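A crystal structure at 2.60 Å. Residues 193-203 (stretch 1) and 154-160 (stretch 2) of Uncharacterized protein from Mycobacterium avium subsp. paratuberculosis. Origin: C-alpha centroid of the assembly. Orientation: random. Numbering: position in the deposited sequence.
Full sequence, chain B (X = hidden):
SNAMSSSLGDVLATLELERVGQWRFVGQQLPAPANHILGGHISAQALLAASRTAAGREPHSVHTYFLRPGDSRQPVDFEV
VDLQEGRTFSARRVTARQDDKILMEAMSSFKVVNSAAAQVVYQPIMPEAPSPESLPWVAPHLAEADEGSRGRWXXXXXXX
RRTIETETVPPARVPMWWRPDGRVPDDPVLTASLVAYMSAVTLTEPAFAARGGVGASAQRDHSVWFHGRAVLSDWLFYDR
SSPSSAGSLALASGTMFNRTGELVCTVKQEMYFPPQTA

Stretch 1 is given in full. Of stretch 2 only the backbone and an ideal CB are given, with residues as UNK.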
# COMPACT_ATOMS: atom_id res chain seq x y z
N SER B 193 7.68 -7.25 -12.55
CA SER B 193 6.38 -7.90 -12.44
C SER B 193 6.52 -9.30 -11.88
O SER B 193 5.64 -9.79 -11.17
CB SER B 193 5.67 -7.95 -13.80
OG SER B 193 6.38 -8.77 -14.71
N LEU B 194 7.65 -9.95 -12.16
CA LEU B 194 7.89 -11.29 -11.65
C LEU B 194 8.20 -11.25 -10.17
O LEU B 194 7.80 -12.13 -9.41
CB LEU B 194 9.03 -11.96 -12.40
CG LEU B 194 8.70 -12.47 -13.81
CD1 LEU B 194 9.98 -12.79 -14.56
CD2 LEU B 194 7.80 -13.69 -13.71
N VAL B 195 8.91 -10.21 -9.76
CA VAL B 195 9.12 -9.94 -8.35
C VAL B 195 7.77 -9.76 -7.66
O VAL B 195 7.48 -10.43 -6.67
CB VAL B 195 9.98 -8.71 -8.13
CG1 VAL B 195 9.88 -8.25 -6.69
CG2 VAL B 195 11.42 -9.01 -8.50
N ALA B 196 6.95 -8.87 -8.19
CA ALA B 196 5.61 -8.65 -7.65
C ALA B 196 4.79 -9.94 -7.66
O ALA B 196 4.11 -10.25 -6.69
CB ALA B 196 4.90 -7.56 -8.44
N TYR B 197 4.87 -10.67 -8.77
CA TYR B 197 4.19 -11.96 -8.94
C TYR B 197 4.48 -12.89 -7.76
O TYR B 197 3.57 -13.40 -7.12
CB TYR B 197 4.61 -12.61 -10.26
CG TYR B 197 3.71 -13.70 -10.80
CD1 TYR B 197 3.10 -14.63 -9.96
CD2 TYR B 197 3.49 -13.82 -12.17
CE1 TYR B 197 2.29 -15.63 -10.46
CE2 TYR B 197 2.67 -14.82 -12.68
CZ TYR B 197 2.08 -15.72 -11.82
OH TYR B 197 1.27 -16.71 -12.33
N MET B 198 5.76 -13.13 -7.51
CA MET B 198 6.20 -14.06 -6.48
C MET B 198 5.98 -13.49 -5.07
O MET B 198 5.64 -14.23 -4.15
CB MET B 198 7.67 -14.44 -6.71
CG MET B 198 8.64 -13.98 -5.64
SD MET B 198 8.73 -15.10 -4.24
CE MET B 198 8.52 -16.67 -5.08
N SER B 199 6.17 -12.18 -4.92
CA SER B 199 5.99 -11.51 -3.64
C SER B 199 4.58 -11.70 -3.09
O SER B 199 4.36 -11.68 -1.88
CB SER B 199 6.29 -10.02 -3.76
OG SER B 199 5.26 -9.36 -4.47
N ALA B 200 3.61 -11.84 -3.99
CA ALA B 200 2.23 -12.00 -3.60
C ALA B 200 1.86 -13.44 -3.25
O ALA B 200 1.23 -13.69 -2.22
CB ALA B 200 1.31 -11.48 -4.71
N VAL B 201 2.23 -14.39 -4.11
CA VAL B 201 1.78 -15.78 -3.96
C VAL B 201 2.41 -16.54 -2.79
O VAL B 201 1.86 -17.54 -2.34
CB VAL B 201 2.05 -16.59 -5.25
CG1 VAL B 201 1.30 -15.99 -6.43
CG2 VAL B 201 3.54 -16.67 -5.54
N THR B 202 3.55 -16.06 -2.30
CA THR B 202 4.23 -16.75 -1.20
C THR B 202 3.88 -16.18 0.16
O THR B 202 4.37 -16.65 1.19
CB THR B 202 5.75 -16.70 -1.37
OG1 THR B 202 6.19 -15.33 -1.43
CG2 THR B 202 6.17 -17.43 -2.62
N LEU B 203 3.07 -15.15 0.18
CA LEU B 203 2.85 -14.39 1.37
C LEU B 203 1.66 -14.80 2.20
O LEU B 203 1.42 -14.23 3.21
CB LEU B 203 2.77 -12.92 1.03
CG LEU B 203 3.45 -12.04 2.03
CD1 LEU B 203 4.83 -12.54 2.28
CD2 LEU B 203 3.50 -10.62 1.55
N UNK B 154 0.17 -24.05 -11.87
CA UNK B 154 1.15 -23.48 -12.79
C UNK B 154 1.79 -22.20 -12.23
O UNK B 154 2.98 -21.96 -12.43
CB UNK B 154 0.49 -23.18 -14.14
N UNK B 155 0.98 -21.40 -11.55
CA UNK B 155 1.45 -20.14 -10.97
C UNK B 155 2.45 -20.35 -9.83
O UNK B 155 3.19 -19.43 -9.47
CB UNK B 155 0.26 -19.33 -10.46
N UNK B 156 2.43 -21.53 -9.23
CA UNK B 156 3.35 -21.85 -8.14
C UNK B 156 4.66 -22.52 -8.57
O UNK B 156 5.68 -22.40 -7.89
CB UNK B 156 2.64 -22.76 -7.14
N UNK B 157 4.65 -23.22 -9.71
CA UNK B 157 5.78 -24.07 -10.09
C UNK B 157 6.93 -23.41 -10.88
O UNK B 157 7.90 -24.09 -11.21
CB UNK B 157 5.24 -25.23 -10.92
N UNK B 158 6.83 -22.12 -11.17
CA UNK B 158 7.87 -21.47 -11.98
C UNK B 158 9.09 -21.03 -11.20
O UNK B 158 10.02 -20.46 -11.77
CB UNK B 158 7.28 -20.25 -12.69
N UNK B 159 9.10 -21.24 -9.89
CA UNK B 159 10.26 -20.83 -9.10
C UNK B 159 10.71 -21.89 -8.10
O UNK B 159 9.89 -22.63 -7.54
CB UNK B 159 9.94 -19.53 -8.35
N UNK B 160 12.02 -21.96 -7.87
CA UNK B 160 12.57 -22.82 -6.82
C UNK B 160 12.55 -22.07 -5.49
O UNK B 160 12.51 -20.84 -5.47
CB UNK B 160 13.99 -23.27 -7.17

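Stretch 1 is mainly helix, and the side of it that meets stretch 2 carries Leu 194, Tyr 197, Met 198 and Val 201, with Thr 202 just beyond. That surface is largely apolar.

Position 154 has its CA-to-CB bond sideways, and nothing of stretch 1 lies within 5.5 Å of the ideal CB. The residue is Ala 154, which makes no contact with the helix.

Position 155 is closer. Its CA-to-CB bond is sideways, but the ideal CB sits 3.4 Å from Tyr 197 OH. A small residue such as Ala, Ser or Thr would suit. The residue is Ser 155. Its CB makes that contact, without a hydrogen bond; the Tyr 197 hydroxyl is bonded elsewhere in the structure.

Position 156 also points sideways, with no atom of stretch 1 near its CB. Val 201 is within reach of a longer chain, so Leu, Met or Ile would fit. The residue is Leu 156. Its end comes nearer than its CB, and Leu 156 CD2 packs 4.2 Å from Val 201 CB.

Position 157 is out of reach of the helix, so stretch 1 allows almost any residue, including long polar ones. The residue is Arg 157, which makes no contact here.

Position 158 points toward the helix, yet its ideal CB has nothing within 5.5 Å. The space ahead ends at Leu 194, Tyr 197 and Met 198. A large side chain is needed to cross it: Trp, Phe, Tyr or Met. The residue is Trp 158, which has the largest covered area of either stretch. Its edge is directed at the face of Tyr 197, with the planes at 61°. Trp 158 CZ3 lies 3.7 Å from Leu 194 CD2, and Trp 158 CH2 lies 3.7 Å from Met 198 CB. Leu 194 O approaches the ring edge, 3.5 Å from Trp 158 CH2. Trp 158 NE1 makes a weak 2.6 Å hydrogen bond to Ser 155 O.

Position 159 has extended backbone angles and points toward the helix. Its ideal CB is 4.6 Å from Met 198 CE, with Val 201 and Thr 202 farther on. Phe, Leu or Met would suit. The residue is Phe 159. Met 198 CE sits over one ring face, 3.5 Å from Phe 159 CE1, in a CH-pi contact. Phe 159 CZ reaches Thr 202 CG2 at 4.0 Å.

Position 160 is extended and out of reach. Stretch 1 sets no preference. The residue is Glu 160; its OE2 is hydrogen-bonded elsewhere in the structure.

Stretch 2 (154-160) ASLRWFE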
# COMPACT_ATOMS: atom_id res chain seq x y z
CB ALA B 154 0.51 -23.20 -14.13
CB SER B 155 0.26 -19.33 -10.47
OG SER B 155 -0.95 -19.87 -10.97
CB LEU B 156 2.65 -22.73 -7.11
CG LEU B 156 1.36 -22.14 -6.53
CD1 LEU B 156 0.81 -23.04 -5.43
CD2 LEU B 156 1.59 -20.73 -6.01
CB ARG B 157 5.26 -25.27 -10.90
CG ARG B 157 4.40 -26.23 -10.09
CD ARG B 157 4.07 -27.51 -10.87
NE ARG B 157 2.91 -27.36 -11.75
CZ ARG B 157 2.98 -27.20 -13.07
NH1 ARG B 157 4.17 -27.17 -13.67
NH2 ARG B 157 1.87 -27.08 -13.79
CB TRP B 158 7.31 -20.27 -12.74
CG TRP B 158 6.67 -19.23 -11.88
CD1 TRP B 158 5.42 -19.27 -11.35
CD2 TRP B 158 7.26 -18.00 -11.44
NE1 TRP B 158 5.19 -18.13 -10.61
CE2 TRP B 158 6.30 -17.34 -10.65
CE3 TRP B 158 8.50 -17.39 -11.64
CZ2 TRP B 158 6.54 -16.10 -10.07
CZ3 TRP B 158 8.74 -16.16 -11.05
CH2 TRP B 158 7.76 -15.52 -10.28
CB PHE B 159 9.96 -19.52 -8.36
CG PHE B 159 8.76 -19.59 -7.47
CD1 PHE B 159 8.88 -19.99 -6.15
CD2 PHE B 159 7.51 -19.25 -7.95
CE1 PHE B 159 7.78 -20.07 -5.33
CE2 PHE B 159 6.40 -19.32 -7.14
CZ PHE B 159 6.53 -19.73 -5.83
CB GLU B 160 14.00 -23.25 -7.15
CG GLU B 160 14.18 -23.98 -8.47
CD GLU B 160 15.63 -24.34 -8.75
OE1 GLU B 160 16.20 -25.13 -7.97
OE2 GLU B 160 16.19 -23.84 -9.75
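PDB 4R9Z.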